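Local coordinates for putative uncharacterized protein PH0242 (Pyrococcus horikoshii, PDB 3VU1) that forms the C-terminal globular domain of AglB, an archaeal oligosaccharyltransferase, in which a sheet-bearing central part is joined by sheet-rich insert and peripheral domains, at residues Glu9-Glu14 against Ile88-Asp93; Leu17-Ser22 against Ile237-Tyr242; His416-Phe421 against Ser450-Lys455. All coordinates share one frame; numbering follows the deposited sequence.

Contact 1: Glu9-Glu14 against Ile88-Asp93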
loop_
_atom_site.group_PDB
_atom_site.type_symbol
_atom_site.label_atom_id
_atom_site.label_comp_id
_atom_site.label_asym_id
_atom_site.label_seq_id
_atom_site.Cartn_x
_atom_site.Cartn_y
_atom_site.Cartn_z
ATOM N N GLU A 9 26.604 -3.268 -9.548
ATOM C CA GLU A 9 25.295 -2.614 -9.470
ATOM C C GLU A 9 24.625 -2.955 -8.139
ATOM O O GLU A 9 24.264 -4.096 -7.879
ATOM C CB GLU A 9 24.410 -2.977 -10.658
ATOM C CG GLU A 9 23.875 -1.769 -11.405
ATOM C CD GLU A 9 24.984 -0.810 -11.859
ATOM O OE1 GLU A 9 25.405 0.067 -11.059
ATOM O OE2 GLU A 9 25.433 -0.924 -13.025
ATOM N N VAL A 10 24.508 -1.948 -7.284
ATOM C CA VAL A 10 23.843 -2.062 -6.001
ATOM C C VAL A 10 22.341 -1.898 -6.234
ATOM O O VAL A 10 21.893 -0.834 -6.653
ATOM C CB VAL A 10 24.368 -0.978 -5.028
ATOM C CG1 VAL A 10 23.758 -1.146 -3.642
ATOM C CG2 VAL A 10 25.891 -1.028 -4.953
ATOM N N THR A 11 21.565 -2.949 -5.963
ATOM C CA THR A 11 20.113 -2.917 -6.206
ATOM C C THR A 11 19.412 -2.131 -5.129
ATOM O O THR A 11 18.400 -1.474 -5.400
ATOM C CB THR A 11 19.478 -4.315 -6.218
ATOM O OG1 THR A 11 19.693 -4.953 -4.951
ATOM C CG2 THR A 11 20.051 -5.152 -7.310
ATOM N N GLY A 12 19.951 -2.217 -3.911
ATOM C CA GLY A 12 19.382 -1.544 -2.748
ATOM C C GLY A 12 18.916 -2.543 -1.710
ATOM O O GLY A 12 18.777 -2.204 -0.538
ATOM N N TRP A 13 18.715 -3.788 -2.132
ATOM C CA TRP A 13 18.135 -4.812 -1.248
ATOM C C TRP A 13 18.919 -5.142 -0.024
ATOM O O TRP A 13 18.345 -5.390 1.045
ATOM C CB TRP A 13 17.839 -6.100 -2.030
ATOM C CG TRP A 13 16.542 -6.016 -2.767
ATOM C CD1 TRP A 13 16.322 -5.640 -4.096
ATOM C CD2 TRP A 13 15.222 -6.275 -2.218
ATOM N NE1 TRP A 13 14.976 -5.679 -4.409
ATOM C CE2 TRP A 13 14.259 -6.035 -3.315
ATOM C CE3 TRP A 13 14.755 -6.689 -0.994
ATOM C CZ2 TRP A 13 12.908 -6.202 -3.144
ATOM C CZ3 TRP A 13 13.375 -6.862 -0.833
ATOM C CH2 TRP A 13 12.480 -6.630 -1.876
ATOM N N GLU A 14 20.238 -5.195 -0.168
ATOM C CA GLU A 14 21.093 -5.557 0.962
ATOM C C GLU A 14 20.998 -4.471 2.017
ATOM O O GLU A 14 20.857 -4.783 3.209
ATOM C CB GLU A 14 22.540 -5.789 0.531
ATOM C CG GLU A 14 22.668 -6.661 -0.711
ATOM C CD GLU A 14 24.071 -7.180 -0.951
ATOM O OE1 GLU A 14 25.085 -6.517 -0.570
ATOM O OE2 GLU A 14 24.156 -8.267 -1.550
ATOM N N ILE A 88 7.718 -2.772 0.403
ATOM C CA ILE A 88 8.948 -2.496 -0.316
ATOM C C ILE A 88 8.708 -2.375 -1.810
ATOM O O ILE A 88 8.181 -3.290 -2.462
ATOM C CB ILE A 88 9.993 -3.570 -0.051
ATOM C CG1 ILE A 88 10.293 -3.607 1.439
ATOM C CG2 ILE A 88 11.229 -3.256 -0.844
ATOM C CD1 ILE A 88 11.096 -4.827 1.880
ATOM N N ILE A 89 9.093 -1.230 -2.350
ATOM C CA ILE A 89 8.899 -0.957 -3.756
ATOM C C ILE A 89 10.254 -1.021 -4.424
ATOM O O ILE A 89 11.245 -0.467 -3.930
ATOM C CB ILE A 89 8.218 0.389 -3.959
ATOM C CG1 ILE A 89 6.780 0.295 -3.444
ATOM C CG2 ILE A 89 8.290 0.824 -5.412
ATOM C CD1 ILE A 89 5.819 -0.532 -4.287
ATOM N N TYR A 90 10.289 -1.727 -5.540
ATOM C CA TYR A 90 11.525 -2.026 -6.217
ATOM C C TYR A 90 11.433 -1.501 -7.640
ATOM O O TYR A 90 10.687 -2.038 -8.458
ATOM C CB TYR A 90 11.719 -3.545 -6.190
ATOM C CG TYR A 90 13.043 -4.042 -6.730
ATOM C CD1 TYR A 90 14.206 -3.277 -6.594
ATOM C CD2 TYR A 90 13.140 -5.293 -7.351
ATOM C CE1 TYR A 90 15.410 -3.728 -7.079
ATOM C CE2 TYR A 90 14.349 -5.758 -7.832
ATOM C CZ TYR A 90 15.482 -4.972 -7.689
ATOM O OH TYR A 90 16.701 -5.393 -8.179
ATOM N N LEU A 91 12.196 -0.457 -7.952
ATOM C CA LEU A 91 12.136 0.130 -9.296
ATOM C C LEU A 91 12.328 -0.851 -10.445
ATOM O O LEU A 91 11.787 -0.658 -11.529
ATOM C CB LEU A 91 13.098 1.294 -9.423
ATOM C CG LEU A 91 12.490 2.622 -8.945
ATOM C CD1 LEU A 91 12.254 2.640 -7.433
ATOM C CD2 LEU A 91 13.416 3.742 -9.364
ATOM N N ASN A 92 13.055 -1.934 -10.207
ATOM C CA ASN A 92 13.299 -2.911 -11.266
ATOM C C ASN A 92 12.107 -3.779 -11.598
ATOM O O ASN A 92 12.132 -4.492 -12.607
ATOM C CB ASN A 92 14.499 -3.754 -10.910
ATOM C CG ASN A 92 15.777 -2.944 -10.943
ATOM O OD1 ASN A 92 15.859 -1.972 -11.694
ATOM N ND2 ASN A 92 16.773 -3.313 -10.109
ATOM N N ASP A 93 11.045 -3.693 -10.794
ATOM C CA ASP A 93 9.832 -4.441 -11.123
ATOM C C ASP A 93 9.126 -3.990 -12.408
ATOM O O ASP A 93 8.213 -4.680 -12.884
ATOM C CB ASP A 93 8.875 -4.600 -9.933
ATOM C CG ASP A 93 9.412 -5.581 -8.877
ATOM O OD1 ASP A 93 10.038 -6.616 -9.269
ATOM O OD2 ASP A 93 9.225 -5.309 -7.658
#

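Contact 2: Leu17-Ser22 against Ile237-Tyr242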
loop_
_atom_site.group_PDB
_atom_site.type_symbol
_atom_site.label_atom_id
_atom_site.label_comp_id
_atom_site.label_asym_id
_atom_site.label_seq_id
_atom_site.Cartn_x
_atom_site.Cartn_y
_atom_site.Cartn_z
ATOM N N LEU A 17 17.275 -4.455 3.713
ATOM C CA LEU A 17 17.048 -5.464 4.751
ATOM C C LEU A 17 17.812 -5.134 6.007
ATOM O O LEU A 17 17.298 -5.355 7.107
ATOM C CB LEU A 17 17.406 -6.869 4.287
ATOM C CG LEU A 17 16.527 -7.459 3.196
ATOM C CD1 LEU A 17 16.668 -8.972 3.274
ATOM C CD2 LEU A 17 15.072 -7.036 3.343
ATOM N N LYS A 18 19.036 -4.625 5.837
ATOM C CA LYS A 18 19.865 -4.218 6.960
ATOM C C LYS A 18 19.115 -3.145 7.747
ATOM O O LYS A 18 19.007 -3.226 8.973
ATOM C CB LYS A 18 21.230 -3.708 6.488
ATOM C CG LYS A 18 22.155 -3.196 7.588
ATOM C CD LYS A 18 23.132 -2.215 6.947
ATOM C CE LYS A 18 23.759 -1.218 7.923
ATOM N NZ LYS A 18 24.655 -1.877 8.918
ATOM N N TRP A 19 18.571 -2.171 7.023
ATOM C CA TRP A 19 17.768 -1.113 7.604
ATOM C C TRP A 19 16.608 -1.673 8.361
ATOM O O TRP A 19 16.423 -1.328 9.527
ATOM C CB TRP A 19 17.291 -0.117 6.537
ATOM C CG TRP A 19 16.664 1.080 7.190
ATOM C CD1 TRP A 19 17.317 2.196 7.692
ATOM C CD2 TRP A 19 15.249 1.284 7.518
ATOM N NE1 TRP A 19 16.432 3.057 8.275
ATOM C CE2 TRP A 19 15.176 2.578 8.212
ATOM C CE3 TRP A 19 14.092 0.559 7.330
ATOM C CZ2 TRP A 19 13.967 3.112 8.675
ATOM C CZ3 TRP A 19 12.874 1.103 7.800
ATOM C CH2 TRP A 19 12.819 2.356 8.454
ATOM N N LEU A 20 15.823 -2.551 7.722
ATOM C CA LEU A 20 14.675 -3.151 8.387
ATOM C C LEU A 20 15.060 -3.853 9.677
ATOM O O LEU A 20 14.424 -3.616 10.698
ATOM C CB LEU A 20 13.901 -4.096 7.474
ATOM C CG LEU A 20 12.979 -3.451 6.436
ATOM C CD1 LEU A 20 12.523 -4.490 5.435
ATOM C CD2 LEU A 20 11.768 -2.779 7.042
ATOM N N ARG A 21 16.096 -4.692 9.633
ATOM C CA ARG A 21 16.628 -5.386 10.829
ATOM C C ARG A 21 17.040 -4.458 11.971
ATOM O O ARG A 21 16.933 -4.846 13.119
ATOM C CB ARG A 21 17.857 -6.254 10.498
ATOM C CG ARG A 21 17.601 -7.575 9.815
ATOM C CD ARG A 21 18.903 -8.366 9.664
ATOM N NE ARG A 21 18.853 -9.237 8.478
ATOM C CZ ARG A 21 19.474 -8.994 7.321
ATOM N NH1 ARG A 21 20.248 -7.910 7.180
ATOM N NH2 ARG A 21 19.339 -9.849 6.303
ATOM N N SER A 22 17.538 -3.259 11.658
ATOM C CA SER A 22 18.064 -2.333 12.673
ATOM C C SER A 22 17.046 -1.347 13.219
ATOM O O SER A 22 17.282 -0.778 14.265
ATOM C CB SER A 22 19.232 -1.512 12.110
ATOM O OG SER A 22 20.373 -2.322 11.888
ATOM N N ILE A 237 4.513 6.078 3.515
ATOM C CA ILE A 237 5.558 7.044 3.881
ATOM C C ILE A 237 6.968 6.515 3.556
ATOM O O ILE A 237 7.373 5.473 4.072
ATOM C CB ILE A 237 5.444 7.347 5.400
ATOM C CG1 ILE A 237 4.084 7.976 5.709
ATOM C CG2 ILE A 237 6.572 8.245 5.897
ATOM C CD1 ILE A 237 3.657 9.031 4.698
ATOM N N PRO A 238 7.726 7.217 2.701
ATOM C CA PRO A 238 9.090 6.679 2.456
ATOM C C PRO A 238 9.869 6.787 3.719
ATOM O O PRO A 238 10.022 7.878 4.210
ATOM C CB PRO A 238 9.705 7.630 1.422
ATOM C CG PRO A 238 8.759 8.763 1.280
ATOM C CD PRO A 238 7.421 8.402 1.879
ATOM N N VAL A 239 10.314 5.680 4.281
ATOM C CA VAL A 239 11.141 5.747 5.481
ATOM C C VAL A 239 12.616 5.437 5.215
ATOM O O VAL A 239 13.450 5.698 6.079
ATOM C CB VAL A 239 10.637 4.811 6.590
ATOM C CG1 VAL A 239 9.354 5.355 7.196
ATOM C CG2 VAL A 239 10.462 3.384 6.052
ATOM N N TYR A 240 12.928 4.853 4.055
ATOM C CA TYR A 240 14.304 4.503 3.681
ATOM C C TYR A 240 14.343 4.249 2.196
ATOM O O TYR A 240 13.398 3.673 1.643
ATOM C CB TYR A 240 14.785 3.251 4.414
ATOM C CG TYR A 240 16.234 2.913 4.155
ATOM C CD1 TYR A 240 16.604 1.887 3.281
ATOM C CD2 TYR A 240 17.240 3.616 4.790
ATOM C CE1 TYR A 240 17.943 1.586 3.056
ATOM C CE2 TYR A 240 18.567 3.326 4.586
ATOM C CZ TYR A 240 18.930 2.326 3.719
ATOM O OH TYR A 240 20.286 2.096 3.540
ATOM N N GLN A 241 15.422 4.692 1.560
ATOM C CA GLN A 241 15.713 4.391 0.158
ATOM C C GLN A 241 17.190 4.191 -0.110
ATOM O O GLN A 241 18.050 4.764 0.563
ATOM C CB GLN A 241 15.172 5.425 -0.830
ATOM C CG GLN A 241 15.259 6.881 -0.418
ATOM C CD GLN A 241 14.123 7.700 -1.025
ATOM O OE1 GLN A 241 13.241 8.213 -0.303
ATOM N NE2 GLN A 241 14.115 7.796 -2.364
ATOM N N TYR A 242 17.460 3.360 -1.109
ATOM C CA TYR A 242 18.792 2.997 -1.485
ATOM C C TYR A 242 18.739 2.310 -2.835
ATOM O O TYR A 242 17.924 1.397 -3.071
ATOM C CB TYR A 242 19.445 2.105 -0.431
ATOM C CG TYR A 242 20.930 2.284 -0.484
ATOM C CD1 TYR A 242 21.596 3.158 0.400
ATOM C CD2 TYR A 242 21.677 1.654 -1.485
ATOM C CE1 TYR A 242 22.976 3.350 0.302
ATOM C CE2 TYR A 242 23.043 1.831 -1.585
ATOM C CZ TYR A 242 23.686 2.673 -0.703
ATOM O OH TYR A 242 25.037 2.815 -0.861
#

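Contact 3: His416-Phe421 against Ser450-Lys455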
loop_
_atom_site.group_PDB
_atom_site.type_symbol
_atom_site.label_atom_id
_atom_site.label_comp_id
_atom_site.label_asym_id
_atom_site.label_seq_id
_atom_site.Cartn_x
_atom_site.Cartn_y
_atom_site.Cartn_z
ATOM N N HIS A 416 -10.394 -10.069 -6.055
ATOM C CA HIS A 416 -11.173 -9.675 -4.894
ATOM C C HIS A 416 -10.609 -10.317 -3.644
ATOM O O HIS A 416 -10.077 -11.431 -3.687
ATOM C CB HIS A 416 -12.605 -10.152 -5.038
ATOM C CG HIS A 416 -13.390 -9.487 -6.146
ATOM N ND1 HIS A 416 -14.362 -8.557 -5.900
ATOM C CD2 HIS A 416 -13.379 -9.683 -7.532
ATOM C CE1 HIS A 416 -14.930 -8.167 -7.067
ATOM N NE2 HIS A 416 -14.333 -8.860 -8.071
ATOM N N MET A 417 -10.735 -9.636 -2.507
ATOM C CA MET A 417 -10.394 -10.226 -1.237
ATOM C C MET A 417 -11.481 -9.925 -0.200
ATOM O O MET A 417 -11.638 -8.764 0.230
ATOM C CB MET A 417 -9.039 -9.733 -0.752
ATOM C CG MET A 417 -8.707 -10.254 0.627
ATOM S SD MET A 417 -7.028 -9.875 1.142
ATOM C CE MET A 417 -7.279 -8.228 1.788
ATOM N N ASP A 418 -12.226 -10.963 0.202
ATOM C CA ASP A 418 -13.230 -10.840 1.268
ATOM C C ASP A 418 -12.772 -11.541 2.548
ATOM O O ASP A 418 -12.277 -12.681 2.516
ATOM C CB ASP A 418 -14.589 -11.368 0.820
ATOM C CG ASP A 418 -14.978 -10.890 -0.596
ATOM O OD1 ASP A 418 -15.729 -11.643 -1.284
ATOM O OD2 ASP A 418 -14.544 -9.782 -1.029
ATOM N N THR A 419 -12.907 -10.838 3.667
ATOM C CA THR A 419 -12.600 -11.393 4.961
ATOM C C THR A 419 -13.876 -11.340 5.798
ATOM O O THR A 419 -14.720 -10.467 5.588
ATOM C CB THR A 419 -11.538 -10.569 5.707
ATOM O OG1 THR A 419 -12.080 -9.277 6.009
ATOM C CG2 THR A 419 -10.282 -10.412 4.884
ATOM N N PHE A 420 -14.026 -12.284 6.725
ATOM C CA PHE A 420 -15.106 -12.263 7.685
ATOM C C PHE A 420 -14.719 -13.096 8.872
ATOM O O PHE A 420 -13.933 -14.035 8.751
ATOM C CB PHE A 420 -16.470 -12.679 7.086
ATOM C CG PHE A 420 -16.515 -14.066 6.476
ATOM C CD1 PHE A 420 -16.289 -14.255 5.106
ATOM C CD2 PHE A 420 -16.839 -15.189 7.255
ATOM C CE1 PHE A 420 -16.370 -15.539 4.538
ATOM C CE2 PHE A 420 -16.904 -16.473 6.688
ATOM C CZ PHE A 420 -16.680 -16.653 5.327
ATOM N N PHE A 421 -15.241 -12.719 10.030
ATOM C CA PHE A 421 -14.996 -13.451 11.262
ATOM C C PHE A 421 -15.955 -14.623 11.388
ATOM O O PHE A 421 -17.166 -14.440 11.400
ATOM C CB PHE A 421 -15.089 -12.511 12.453
ATOM C CG PHE A 421 -13.971 -11.519 12.500
ATOM C CD1 PHE A 421 -14.210 -10.172 12.287
ATOM C CD2 PHE A 421 -12.653 -11.942 12.717
ATOM C CE1 PHE A 421 -13.159 -9.260 12.315
ATOM C CE2 PHE A 421 -11.598 -11.033 12.743
ATOM C CZ PHE A 421 -11.854 -9.690 12.546
ATOM N N SER A 450 -17.951 -23.392 2.991
ATOM C CA SER A 450 -18.786 -23.845 1.869
ATOM C C SER A 450 -19.947 -22.910 1.596
ATOM O O SER A 450 -20.304 -22.647 0.443
ATOM C CB SER A 450 -19.343 -25.227 2.162
ATOM O OG SER A 450 -18.303 -26.180 2.135
ATOM N N SER A 451 -20.547 -22.431 2.679
ATOM C CA SER A 451 -21.632 -21.480 2.613
ATOM C C SER A 451 -21.251 -20.280 1.729
ATOM O O SER A 451 -21.953 -19.984 0.739
ATOM C CB SER A 451 -21.953 -21.049 4.028
ATOM O OG SER A 451 -22.637 -19.833 4.024
ATOM N N TYR A 452 -20.117 -19.636 2.065
ATOM C CA TYR A 452 -19.617 -18.468 1.343
ATOM C C TYR A 452 -19.190 -18.813 -0.092
ATOM O O TYR A 452 -19.464 -18.055 -1.031
ATOM C CB TYR A 452 -18.476 -17.791 2.125
ATOM C CG TYR A 452 -18.250 -16.358 1.703
ATOM C CD1 TYR A 452 -19.125 -15.339 2.118
ATOM C CD2 TYR A 452 -17.187 -16.022 0.838
ATOM C CE1 TYR A 452 -18.950 -14.027 1.697
ATOM C CE2 TYR A 452 -17.000 -14.715 0.405
ATOM C CZ TYR A 452 -17.882 -13.726 0.839
ATOM O OH TYR A 452 -17.688 -12.438 0.430
ATOM N N LYS A 453 -18.540 -19.967 -0.248
ATOM C CA LYS A 453 -18.128 -20.503 -1.549
ATOM C C LYS A 453 -19.312 -20.643 -2.498
ATOM O O LYS A 453 -19.225 -20.259 -3.658
ATOM C CB LYS A 453 -17.506 -21.865 -1.326
ATOM C CG LYS A 453 -16.587 -22.385 -2.409
ATOM C CD LYS A 453 -15.760 -23.522 -1.797
ATOM C CE LYS A 453 -14.897 -24.270 -2.808
ATOM N NZ LYS A 453 -15.667 -24.598 -4.039
ATOM N N GLU A 454 -20.417 -21.208 -1.996
ATOM C CA GLU A 454 -21.675 -21.303 -2.745
ATOM C C GLU A 454 -22.208 -19.908 -3.099
ATOM O O GLU A 454 -22.646 -19.670 -4.228
ATOM C CB GLU A 454 -22.732 -22.084 -1.950
ATOM C CG GLU A 454 -22.678 -23.600 -2.127
ATOM C CD GLU A 454 -23.110 -24.391 -0.873
ATOM O OE1 GLU A 454 -24.009 -23.946 -0.107
ATOM O OE2 GLU A 454 -22.544 -25.486 -0.646
ATOM N N LYS A 455 -22.171 -18.991 -2.136
ATOM C CA LYS A 455 -22.653 -17.633 -2.374
ATOM C C LYS A 455 -21.927 -17.016 -3.595
ATOM O O LYS A 455 -22.577 -16.562 -4.552
ATOM C CB LYS A 455 -22.533 -16.815 -1.085
ATOM C CG LYS A 455 -23.231 -15.468 -1.080
ATOM C CD LYS A 455 -22.236 -14.302 -1.128
ATOM C CE LYS A 455 -22.837 -13.024 -1.714
ATOM N NZ LYS A 455 -23.951 -12.457 -0.900
#

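Contact 1: Glu9-Glu14 against Ile88-Asp93
W13, the first residue of helix 13-23, and T11 just before it meet strand 86-90, W13 at I88 and Y90 and T11 at Y90, with the backbones well apart, the CA atoms of T11 and N92 being 8.5 Å from each other. The central motif is an edge-to-face (T-shaped) aromatic pair. W13 turns the edge of its indole toward the face of Y90, with the planes at 79° and the centroid of the five-membered ring 4.3 Å from that of the tyrosine ring. A chi1 of -174° swings the ring of Y90 away from its own backbone N, toward W13. NE1 of W13 leads, lying almost over the centre of the phenol ring at 3.3 Å from CE1 of Y90. Tryptophan suits this buried place because its large ring spans from Y90 to I88 while turning its N-H edge to a pi face. At the far end of the indole, CH2 of W13 obliquely meets CG2 of I88 at 3.7 Å, a branched aliphatic side chain supplying apolar surface to the benzo end. Y36 stacks on W13 and W34 meets it edge to face, both from the family's WWDYG motif. OG1 of T11 accepts from N of W13 in an ST turn, and G12 takes the N-cap position with a positive phi of 116° that a side chain would crowd. CB of N92 covers the face of Y90 remote from W13, while ND2 of N92 donates to OH of Y90 at 2.8 Å. Beside that hydroxyl, CG2 of T11 packs 3.5 Å from OH of Y90.

Contact 2: Leu17-Ser22 against Ile237-Tyr242
W19 of helix 13-23 meets V239 and Y240 on strand 236-242, an outermost strand of a four-stranded mixed sheet; the contact sets the helix against that sheet. Its main interaction is aromatic. The five-membered ring of W19 and the ring of Y240 form an offset (parallel-displaced) stack, with centroids 4.1 Å apart and planes inclined by only 16°. The two side chains run past each other in opposite directions, and each ring consequently reaches the base of the other side chain. In both residues CG stands anti to the backbone N (chi1 -171° in W19 and -175° in Y240), which sends each ring out toward the other element.

This overlap brings in two CH-pi interactions that mirror one another. CB of W19 sits over the face of Y240, 3.8 Å from the ring centroid, and CB of Y240 lies above the five-membered ring of W19, 3.8 Å from its centroid. Aromatic residues suit the place because two flat rings can bury a large apolar surface at a nearly parallel overlap.

Aliphatic packing completes the interface: CG2 of V239 touches the distal corner of the indole, 3.5 Å from CH2 of W19. A compact beta-branched residue packs against the six-membered ring and suits a strand. V239 and Y240 both face V247 in a classic beta bulge, which lets two successive side chains point toward the helix.

Q15, one turn earlier on the helix, packs against Y240, while L20 continues the helix-sheet interface inward onto V247 of strand 245-250 and onto Y86 and I88 of strand 86-90.

Contact 3: His416-Phe421 against Ser450-Lys455
Y452 of helix 448-460 reaches across to strand 412-431 and meets D418 and F420, two residues apart and so on the same side of the strand. The tyrosine is a long side chain that can span the 9.9 Å between the CA atoms of D418 and Y452. A chi1 of -160° points its ring away from its own backbone N and out to the strand. F420 approaches one face of that ring near its root: CE1 of F420 lies 3.5 Å from CG of Y452. The two rings are inclined at 46°, an oblique meeting with centroids 4.9 Å apart, and the flat, apolar phenylalanine suits the apolar root of the tyrosine. D418 instead meets the hydroxyl end, its short carboxylate serving as acceptor: OH of Y452 donates to OD1 of D418 at 2.7 Å. OD1 lies near the plane of the phenol ring, whereas the hydroxyl comes to the carboxylate from above its plane, 43° out of it.

The contact joins helix to strand within the Peripheral 2 domain. Neighbouring strand 385-401 contributes F395, whose ring also meets Y452, and Y397, whose OH is hydrogen-bonded to the same OD1.

Tyrosine thus combines an apolar face for phenylalanine with a hydroxyl for aspartate. With two phenol hydroxyls gathered on one carboxylate oxygen, the negative charge of D418 is probably stabilised and the carboxylate restrained.

Contacts 1 and 2 share helix 13-23 and the same four-stranded sheet, and their centres are 12 Å apart. Contact 1 is buried at the start of the helix; contact 2 lies one to two turns on, at the surface over an outermost strand. They touch directly, through V10 against Y242 and I88 against L20. Contact 3 is separate, about 36 Å from either by centres, on the opposite side of the chain's centre. It too joins a helix to a strand at the surface. All three rely on aromatic rings: nearly perpendicular in contact 1, nearly parallel in contact 2 and oblique in contact 3, where alone a hydrogen bond to a carboxylate links the two segments.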